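Local structure of cellobiose 2-epimerase (Caldibacillus thermoamylovorans, 5ZHB) at residues A[50-64]-A[113-127]. The protein catalyses the reversible 2-epimerization of cellobiose to glucosylmannose, and probably of related beta-1,4-linked disaccharides, at the reducing-end sugar. Sequence-based numbering, arbitrary orientation.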
ATOM      1  N   ILE A  50      -6.782   8.127  -3.188  1.00 17.75           N
ATOM      2  CA  ILE A  50      -5.731   7.141  -2.965  1.00 19.48           C
ATOM      3  C   ILE A  50      -5.289   6.483  -4.278  1.00 19.18           C
ATOM      4  O   ILE A  50      -4.084   6.317  -4.491  1.00 19.05           O
ATOM      5  CB  ILE A  50      -6.115   6.128  -1.873  1.00 19.73           C
ATOM      6  CG1 ILE A  50      -6.186   6.856  -0.521  1.00 20.89           C
ATOM      7  CG2 ILE A  50      -5.078   4.993  -1.834  1.00 20.24           C
ATOM      8  CD1 ILE A  50      -6.693   6.027   0.636  1.00 23.15           C
ATOM      9  N   ALA A  51      -6.233   6.070  -5.125  1.00 17.32           N
ATOM     10  CA  ALA A  51      -5.864   5.501  -6.420  1.00 18.79           C
ATOM     11  C   ALA A  51      -4.911   6.446  -7.162  1.00 17.02           C
ATOM     12  O   ALA A  51      -3.930   6.003  -7.767  1.00 17.77           O
ATOM     13  CB  ALA A  51      -7.098   5.162  -7.222  1.00 18.72           C
ATOM     14  N   THR A  52      -5.177   7.755  -7.111  1.00 19.57           N
ATOM     15  CA  THR A  52      -4.372   8.718  -7.862  1.00 20.60           C
ATOM     16  C   THR A  52      -2.958   8.801  -7.276  1.00 20.95           C
ATOM     17  O   THR A  52      -1.976   8.869  -8.024  1.00 21.64           O
ATOM     18  CB  THR A  52      -5.057  10.098  -7.896  1.00 22.46           C
ATOM     19  OG1 THR A  52      -6.337  10.045  -8.519  1.00 22.29           O
ATOM     20  CG2 THR A  52      -4.240  11.107  -8.669  1.00 25.66           C
ATOM     21  N   CYS A  53      -2.852   8.864  -5.942  1.00 19.46           N
ATOM     22  CA  CYS A  53      -1.566   8.756  -5.284  1.00 20.03           C
ATOM     23  C   CYS A  53      -0.826   7.498  -5.733  1.00 19.67           C
ATOM     24  O   CYS A  53       0.369   7.549  -5.998  1.00 20.52           O
ATOM     25  CB  CYS A  53      -1.686   8.693  -3.769  1.00 18.40           C
ATOM     26  SG  CYS A  53      -2.427  10.168  -3.035  1.00 22.72           S
ATOM     27  N   ARG A  54      -1.525   6.359  -5.769  1.00 18.36           N
ATOM     28  CA  ARG A  54      -0.839   5.110  -6.041  1.00 19.79           C
ATOM     29  C   ARG A  54      -0.325   5.089  -7.478  1.00 21.30           C
ATOM     30  O   ARG A  54       0.772   4.590  -7.733  1.00 21.37           O
ATOM     31  CB  ARG A  54      -1.759   3.929  -5.719  1.00 19.91           C
ATOM     32  CG  ARG A  54      -1.867   3.737  -4.207  1.00 19.59           C
ATOM     33  CD  ARG A  54      -2.938   2.694  -3.950  1.00 23.65           C
ATOM     34  NE  ARG A  54      -2.941   2.412  -2.510  1.00 25.83           N
ATOM     35  CZ  ARG A  54      -3.720   1.476  -2.001  1.00 32.08           C
ATOM     36  NH1 ARG A  54      -4.584   0.825  -2.775  1.00 33.75           N
ATOM     37  NH2 ARG A  54      -3.609   1.177  -0.725  1.00 28.39           N
ATOM     38  N   GLN A  55      -1.135   5.598  -8.404  1.00 21.65           N
ATOM     39  CA  GLN A  55      -0.723   5.753  -9.796  1.00 22.89           C
ATOM     40  C   GLN A  55       0.537   6.623  -9.887  1.00 24.02           C
ATOM     41  O   GLN A  55       1.491   6.244 -10.567  1.00 23.36           O
ATOM     42  CB  GLN A  55      -1.870   6.313 -10.630  1.00 19.83           C
ATOM     43  CG  GLN A  55      -3.045   5.376 -10.771  1.00 21.77           C
ATOM     44  CD  GLN A  55      -4.328   6.141 -11.010  1.00 23.61           C
ATOM     45  OE1 GLN A  55      -4.322   7.379 -11.037  1.00 22.67           O
ATOM     46  NE2 GLN A  55      -5.433   5.416 -11.144  1.00 22.65           N
ATOM     47  N   LEU A  56       0.583   7.725  -9.131  1.00 23.34           N
ATOM     48  CA  LEU A  56       1.735   8.605  -9.148  1.00 23.71           C
ATOM     49  C   LEU A  56       2.958   7.886  -8.589  1.00 25.45           C
ATOM     50  O   LEU A  56       4.072   7.990  -9.122  1.00 25.01           O
ATOM     51  CB  LEU A  56       1.418   9.873  -8.371  1.00 21.23           C
ATOM     52  CG  LEU A  56       2.609  10.790  -8.062  1.00 23.34           C
ATOM     53  CD1 LEU A  56       3.371  11.215  -9.314  1.00 24.80           C
ATOM     54  CD2 LEU A  56       2.089  11.994  -7.328  1.00 26.00           C
ATOM     55  N   TRP A  57       2.753   7.162  -7.482  1.00 25.50           N
ATOM     56  CA  TRP A  57       3.864   6.449  -6.857  1.00 22.63           C
ATOM     57  C   TRP A  57       4.453   5.422  -7.828  1.00 20.70           C
ATOM     58  O   TRP A  57       5.679   5.371  -8.002  1.00 22.72           O
ATOM     59  CB  TRP A  57       3.446   5.830  -5.505  1.00 22.80           C
ATOM     60  CG  TRP A  57       4.617   5.130  -4.879  1.00 21.35           C
ATOM     61  CD1 TRP A  57       5.503   5.656  -3.985  1.00 22.23           C
ATOM     62  CD2 TRP A  57       5.143   3.844  -5.272  1.00 18.73           C
ATOM     63  NE1 TRP A  57       6.509   4.759  -3.749  1.00 21.51           N
ATOM     64  CE2 TRP A  57       6.323   3.647  -4.526  1.00 22.16           C
ATOM     65  CE3 TRP A  57       4.720   2.851  -6.144  1.00 20.56           C
ATOM     66  CZ2 TRP A  57       7.094   2.495  -4.659  1.00 23.54           C
ATOM     67  CZ3 TRP A  57       5.463   1.694  -6.254  1.00 22.36           C
ATOM     68  CH2 TRP A  57       6.648   1.536  -5.534  1.00 22.44           C
ATOM     69  N   ALA A  58       3.590   4.594  -8.442  1.00 21.74           N
ATOM     70  CA  ALA A  58       4.002   3.494  -9.303  1.00 20.71           C
ATOM     71  C   ALA A  58       4.783   4.008 -10.517  1.00 24.16           C
ATOM     72  O   ALA A  58       5.856   3.484 -10.810  1.00 23.68           O
ATOM     73  CB  ALA A  58       2.822   2.642  -9.729  1.00 20.82           C
ATOM     74  N   PHE A  59       4.280   5.040 -11.196  1.00 24.36           N
ATOM     75  CA  PHE A  59       5.000   5.566 -12.349  1.00 25.08           C
ATOM     76  C   PHE A  59       6.304   6.253 -11.950  1.00 27.36           C
ATOM     77  O   PHE A  59       7.288   6.135 -12.693  1.00 31.38           O
ATOM     78  CB  PHE A  59       4.106   6.510 -13.143  1.00 24.08           C
ATOM     79  CG  PHE A  59       3.118   5.758 -14.001  1.00 24.49           C
ATOM     80  CD1 PHE A  59       3.557   4.831 -14.931  1.00 27.56           C
ATOM     81  CD2 PHE A  59       1.751   5.915 -13.815  1.00 28.46           C
ATOM     82  CE1 PHE A  59       2.647   4.128 -15.705  1.00 31.27           C
ATOM     83  CE2 PHE A  59       0.852   5.208 -14.596  1.00 27.94           C
ATOM     84  CZ  PHE A  59       1.303   4.320 -15.532  1.00 31.12           C
ATOM     85  N   SER A  60       6.320   6.978 -10.832  1.00 25.06           N
ATOM     86  CA  SER A  60       7.531   7.648 -10.376  1.00 24.89           C
ATOM     87  C   SER A  60       8.618   6.633 -10.040  1.00 27.82           C
ATOM     88  O   SER A  60       9.750   6.771 -10.497  1.00 25.77           O
ATOM     89  CB  SER A  60       7.286   8.524  -9.177  1.00 24.99           C
ATOM     90  OG  SER A  60       6.362   9.566  -9.458  1.00 26.51           O
ATOM     91  N   ALA A  61       8.248   5.600  -9.261  1.00 25.84           N
ATOM     92  CA  ALA A  61       9.180   4.547  -8.883  1.00 27.10           C
ATOM     93  C   ALA A  61       9.650   3.778 -10.118  1.00 26.37           C
ATOM     94  O   ALA A  61      10.814   3.405 -10.157  1.00 25.95           O
ATOM     95  CB  ALA A  61       8.560   3.586  -7.885  1.00 23.78           C
ATOM     96  N   ALA A  62       8.736   3.456 -11.055  1.00 24.68           N
ATOM     97  CA  ALA A  62       9.122   2.770 -12.277  1.00 25.76           C
ATOM     98  C   ALA A  62      10.199   3.574 -13.001  1.00 30.05           C
ATOM     99  O   ALA A  62      11.174   2.998 -13.498  1.00 30.41           O
ATOM    100  CB  ALA A  62       7.959   2.515 -13.194  1.00 24.74           C
ATOM    101  N   TYR A  63      10.010   4.898 -13.052  1.00 30.51           N
ATOM    102  CA  TYR A  63      10.967   5.775 -13.713  1.00 32.55           C
ATOM    103  C   TYR A  63      12.301   5.771 -12.964  1.00 31.53           C
ATOM    104  O   TYR A  63      13.349   5.654 -13.590  1.00 35.27           O
ATOM    105  CB  TYR A  63      10.411   7.192 -13.882  1.00 34.94           C
ATOM    106  CG  TYR A  63      11.399   8.128 -14.566  1.00 38.96           C
ATOM    107  CD1 TYR A  63      11.690   7.987 -15.917  1.00 42.60           C
ATOM    108  CD2 TYR A  63      12.046   9.139 -13.866  1.00 42.02           C
ATOM    109  CE1 TYR A  63      12.584   8.833 -16.556  1.00 46.37           C
ATOM    110  CE2 TYR A  63      12.953   9.985 -14.488  1.00 45.88           C
ATOM    111  CZ  TYR A  63      13.215   9.838 -15.840  1.00 49.04           C
ATOM    112  OH  TYR A  63      14.099  10.675 -16.464  1.00 44.81           O
ATOM    113  N   ARG A  64      12.263   5.835 -11.630  1.00 32.28           N
ATOM    114  CA  ARG A  64      13.465   5.850 -10.798  1.00 30.57           C
ATOM    115  C   ARG A  64      14.345   4.636 -11.076  1.00 34.29           C
ATOM    116  O   ARG A  64      15.565   4.749 -11.178  1.00 35.25           O
ATOM    117  CB  ARG A  64      13.113   5.831  -9.307  1.00 28.30           C
ATOM    118  CG  ARG A  64      14.325   5.968  -8.395  1.00 32.93           C
ATOM    119  CD  ARG A  64      14.030   6.225  -6.936  1.00 32.20           C
ATOM    120  NE  ARG A  64      12.981   5.372  -6.378  1.00 35.04           N
ATOM    121  CZ  ARG A  64      13.094   4.081  -6.080  1.00 38.48           C
ATOM    122  NH1 ARG A  64      14.269   3.504  -6.028  1.00 39.56           N
ATOM    123  NH2 ARG A  64      12.017   3.376  -5.799  1.00 39.80           N
ATOM    124  N   ALA A 113      -5.557   8.556   3.457  1.00 21.02           N
ATOM    125  CA  ALA A 113      -5.361   9.176   2.163  1.00 19.41           C
ATOM    126  C   ALA A 113      -4.220  10.198   2.214  1.00 19.00           C
ATOM    127  O   ALA A 113      -3.448  10.280   1.261  1.00 20.49           O
ATOM    128  CB  ALA A 113      -6.689   9.742   1.673  1.00 22.70           C
ATOM    129  N   GLN A 114      -4.108  10.969   3.303  1.00 20.84           N
ATOM    130  CA  GLN A 114      -3.068  11.983   3.416  1.00 22.50           C
ATOM    131  C   GLN A 114      -1.696  11.304   3.421  1.00 20.53           C
ATOM    132  O   GLN A 114      -0.764  11.780   2.785  1.00 19.92           O
ATOM    133  CB  GLN A 114      -3.234  12.903   4.627  1.00 22.70           C
ATOM    134  CG  GLN A 114      -4.644  13.445   4.849  1.00 22.25           C
ATOM    135  CD  GLN A 114      -5.340  13.939   3.595  1.00 21.57           C
ATOM    136  OE1 GLN A 114      -4.794  14.738   2.830  1.00 22.28           O
ATOM    137  NE2 GLN A 114      -6.547  13.465   3.362  1.00 21.05           N
ATOM    138  N   ALA A 115      -1.601  10.166   4.108  1.00 19.95           N
ATOM    139  CA  ALA A 115      -0.370   9.368   4.115  1.00 20.57           C
ATOM    140  C   ALA A 115       0.050   8.959   2.703  1.00 19.43           C
ATOM    141  O   ALA A 115       1.205   9.177   2.298  1.00 19.55           O
ATOM    142  CB  ALA A 115      -0.528   8.157   5.026  1.00 20.99           C
ATOM    143  N   PHE A 116      -0.881   8.354   1.955  1.00 19.13           N
ATOM    144  CA  PHE A 116      -0.615   7.986   0.574  1.00 18.78           C
ATOM    145  C   PHE A 116      -0.150   9.198  -0.244  1.00 20.00           C
ATOM    146  O   PHE A 116       0.686   9.036  -1.105  1.00 19.79           O
ATOM    147  CB  PHE A 116      -1.789   7.216  -0.046  1.00 19.77           C
ATOM    148  CG  PHE A 116      -1.487   5.718   0.041  1.00 19.63           C
ATOM    149  CD1 PHE A 116      -0.504   5.162  -0.754  1.00 23.69           C
ATOM    150  CD2 PHE A 116      -2.104   4.910   0.984  1.00 22.95           C
ATOM    151  CE1 PHE A 116      -0.133   3.826  -0.626  1.00 24.75           C
ATOM    152  CE2 PHE A 116      -1.734   3.567   1.119  1.00 24.19           C
ATOM    153  CZ  PHE A 116      -0.758   3.031   0.317  1.00 23.68           C
ATOM    154  N   GLY A 117      -0.664  10.396   0.033  1.00 21.69           N
ATOM    155  CA  GLY A 117      -0.207  11.612  -0.640  1.00 20.57           C
ATOM    156  C   GLY A 117       1.269  11.892  -0.394  1.00 20.90           C
ATOM    157  O   GLY A 117       2.044  12.089  -1.340  1.00 20.91           O
ATOM    158  N   VAL A 118       1.662  11.803   0.878  1.00 21.70           N
ATOM    159  CA  VAL A 118       3.062  11.988   1.244  1.00 21.65           C
ATOM    160  C   VAL A 118       3.945  10.976   0.540  1.00 22.55           C
ATOM    161  O   VAL A 118       4.979  11.333  -0.048  1.00 22.44           O
ATOM    162  CB  VAL A 118       3.219  11.898   2.766  1.00 22.36           C
ATOM    163  CG1 VAL A 118       4.679  11.786   3.189  1.00 20.96           C
ATOM    164  CG2 VAL A 118       2.506  13.059   3.431  1.00 23.07           C
ATOM    165  N   TYR A 119       3.518   9.699   0.570  1.00 23.70           N
ATOM    166  CA  TYR A 119       4.288   8.630  -0.052  1.00 21.83           C
ATOM    167  C   TYR A 119       4.494   8.893  -1.547  1.00 21.76           C
ATOM    168  O   TYR A 119       5.597   8.705  -2.069  1.00 22.10           O
ATOM    169  CB  TYR A 119       3.527   7.317   0.148  1.00 20.34           C
ATOM    170  CG  TYR A 119       4.272   6.044  -0.243  1.00 21.27           C
ATOM    171  CD1 TYR A 119       5.557   5.772   0.219  1.00 20.60           C
ATOM    172  CD2 TYR A 119       3.673   5.096  -1.040  1.00 21.79           C
ATOM    173  CE1 TYR A 119       6.212   4.594  -0.086  1.00 22.44           C
ATOM    174  CE2 TYR A 119       4.327   3.922  -1.388  1.00 23.49           C
ATOM    175  CZ  TYR A 119       5.596   3.657  -0.893  1.00 22.61           C
ATOM    176  OH  TYR A 119       6.194   2.478  -1.240  1.00 21.67           O
ATOM    177  N   ALA A 120       3.424   9.266  -2.260  1.00 21.20           N
ATOM    178  CA  ALA A 120       3.509   9.450  -3.708  1.00 21.74           C
ATOM    179  C   ALA A 120       4.266  10.727  -4.105  1.00 20.45           C
ATOM    180  O   ALA A 120       5.058  10.711  -5.068  1.00 20.11           O
ATOM    181  CB  ALA A 120       2.138   9.425  -4.288  1.00 20.12           C
ATOM    182  N   LEU A 121       4.029  11.801  -3.358  1.00 22.49           N
ATOM    183  CA  LEU A 121       4.643  13.098  -3.638  1.00 24.60           C
ATOM    184  C   LEU A 121       6.146  13.034  -3.386  1.00 26.71           C
ATOM    185  O   LEU A 121       6.914  13.598  -4.157  1.00 28.45           O
ATOM    186  CB  LEU A 121       3.973  14.185  -2.796  1.00 29.48           C
ATOM    187  CG  LEU A 121       2.570  14.615  -3.240  1.00 29.36           C
ATOM    188  CD1 LEU A 121       1.894  15.356  -2.126  1.00 31.51           C
ATOM    189  CD2 LEU A 121       2.613  15.465  -4.483  1.00 32.18           C
ATOM    190  N   THR A 122       6.565  12.320  -2.325  1.00 26.18           N
ATOM    191  CA  THR A 122       7.982  12.154  -2.042  1.00 25.35           C
ATOM    192  C   THR A 122       8.631  11.309  -3.131  1.00 26.17           C
ATOM    193  O   THR A 122       9.709  11.662  -3.592  1.00 26.84           O
ATOM    194  CB  THR A 122       8.220  11.635  -0.622  1.00 25.68           C
ATOM    195  OG1 THR A 122       7.565  10.390  -0.386  1.00 25.65           O
ATOM    196  CG2 THR A 122       7.738  12.637   0.409  1.00 24.92           C
ATOM    197  N   GLU A 123       7.952  10.262  -3.624  1.00 24.45           N
ATOM    198  CA  GLU A 123       8.519   9.447  -4.682  1.00 24.91           C
ATOM    199  C   GLU A 123       8.694  10.274  -5.964  1.00 24.88           C
ATOM    200  O   GLU A 123       9.708  10.171  -6.661  1.00 25.37           O
ATOM    201  CB  GLU A 123       7.645   8.229  -4.955  1.00 23.22           C
ATOM    202  CG  GLU A 123       8.310   7.156  -5.812  1.00 24.94           C
ATOM    203  CD  GLU A 123       9.494   6.461  -5.139  1.00 26.01           C
ATOM    204  OE1 GLU A 123       9.718   6.568  -3.912  1.00 25.68           O
ATOM    205  OE2 GLU A 123      10.221   5.821  -5.913  1.00 25.14           O
ATOM    206  N   TYR A 124       7.707  11.116  -6.277  1.00 24.05           N
ATOM    207  CA  TYR A 124       7.792  11.960  -7.453  1.00 25.66           C
ATOM    208  C   TYR A 124       8.950  12.937  -7.267  1.00 26.64           C
ATOM    209  O   TYR A 124       9.703  13.206  -8.201  1.00 29.43           O
ATOM    210  CB  TYR A 124       6.440  12.648  -7.647  1.00 28.05           C
ATOM    211  CG  TYR A 124       6.369  13.527  -8.888  1.00 28.76           C
ATOM    212  CD1 TYR A 124       6.329  12.967 -10.146  1.00 29.64           C
ATOM    213  CD2 TYR A 124       6.241  14.910  -8.778  1.00 31.03           C
ATOM    214  CE1 TYR A 124       6.211  13.760 -11.274  1.00 33.08           C
ATOM    215  CE2 TYR A 124       6.141  15.712  -9.898  1.00 29.23           C
ATOM    216  CZ  TYR A 124       6.133  15.135 -11.148  1.00 30.80           C
ATOM    217  OH  TYR A 124       6.012  15.895 -12.290  1.00 33.30           O
ATOM    218  N   TYR A 125       9.123  13.421  -6.034  1.00 29.46           N
ATOM    219  CA  TYR A 125      10.214  14.338  -5.761  1.00 32.55           C
ATOM    220  C   TYR A 125      11.549  13.630  -6.009  1.00 36.74           C
ATOM    221  O   TYR A 125      12.471  14.215  -6.561  1.00 36.39           O
ATOM    222  CB  TYR A 125      10.084  14.893  -4.349  1.00 32.84           C
ATOM    223  CG  TYR A 125      11.194  15.877  -4.015  1.00 36.80           C
ATOM    224  CD1 TYR A 125      11.138  17.199  -4.450  1.00 36.32           C
ATOM    225  CD2 TYR A 125      12.319  15.460  -3.317  1.00 37.47           C
ATOM    226  CE1 TYR A 125      12.154  18.097  -4.142  1.00 38.02           C
ATOM    227  CE2 TYR A 125      13.347  16.339  -3.026  1.00 41.34           C
ATOM    228  CZ  TYR A 125      13.257  17.661  -3.422  1.00 40.52           C
ATOM    229  OH  TYR A 125      14.276  18.497  -3.081  1.00 44.05           O
ATOM    230  N   ARG A 126      11.647  12.346  -5.652  1.00 36.12           N
ATOM    231  CA  ARG A 126      12.895  11.618  -5.845  1.00 35.32           C
ATOM    232  C   ARG A 126      13.347  11.705  -7.302  1.00 35.33           C
ATOM    233  O   ARG A 126      14.544  11.766  -7.559  1.00 34.58           O
ATOM    234  CB  ARG A 126      12.820  10.153  -5.390  1.00 33.93           C
ATOM    235  CG  ARG A 126      12.597  10.063  -3.888  1.00 34.40           C
ATOM    236  CD  ARG A 126      12.360   8.665  -3.372  1.00 34.80           C
ATOM    237  NE  ARG A 126      13.572   7.850  -3.472  1.00 36.33           N
ATOM    238  CZ  ARG A 126      13.622   6.542  -3.311  1.00 34.92           C
ATOM    239  NH1 ARG A 126      12.522   5.840  -3.094  1.00 32.10           N
ATOM    240  NH2 ARG A 126      14.782   5.921  -3.416  1.00 35.28           N
ATOM    241  N   VAL A 127      12.417  11.675  -8.254  1.00 32.64           N
ATOM    242  CA  VAL A 127      12.795  11.611  -9.657  1.00 35.04           C
ATOM    243  C   VAL A 127      12.684  12.965 -10.366  1.00 37.30           C
ATOM    244  O   VAL A 127      13.022  13.011 -11.546  1.00 36.82           O
ATOM    245  CB  VAL A 127      12.014  10.533 -10.436  1.00 36.36           C
ATOM    246  CG1 VAL A 127      12.236   9.154  -9.822  1.00 36.96           C
ATOM    247  CG2 VAL A 127      10.518  10.824 -10.558  1.00 35.13           C
TER
HETATM  248  O   HOH W   1       9.225   4.499  -2.168  1.00 29.64           O
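Ile50 lays CG1 against the backbone of Ala113, 3.6 Å from its CA, while its CG2 reaches the Phe116 ring. Cys53 SG packs on Gly117, and Cys53 O lies 3.1 Å from Ala120 CB. Arg54, extended from CG to NE, passes over one face of the Phe116 ring in a cation-pi contact, its guanidinium standing nearly upright on it at 81°. Leu56 sends CD1 to Tyr124 CD1. The Trp57 indole, swung out with CG anti to the backbone N (chi1 -179°), forms an offset stack with Tyr119, its five-membered ring and the phenol 4.0 Å apart between centroids. Glu123, a knob among Trp57, Ser60, Ala61 and Arg64, makes a CH-pi contact through CG on the other indole face, and a water bridges Trp57 NE1 and Glu123 OE1. Arg64 forms a side-on salt bridge to Glu123 OE2 through NE (2.8 Å) and NH2 (3.0 Å) and stacks flat on Arg126, itself salt-bridged to Glu123 OE1; Arg64 NH1 also pairs with Glu386, so two carboxylates probably offset the stacked charges. Replacing Arg64 by an alanine would probably leave Glu123 OE2 without both donors and Glu386 without this partner, and uncover one face of the Arg126 guanidinium. The near-parallel helices (25°, axes 8.1 Å apart) belong to the family's (alpha/alpha)6 barrel, with helix 375-387 beside Trp57 and Ala61, helix 183-199 beside Phe116 and Arg126, and helix 69-86 against Ser60 and Tyr63.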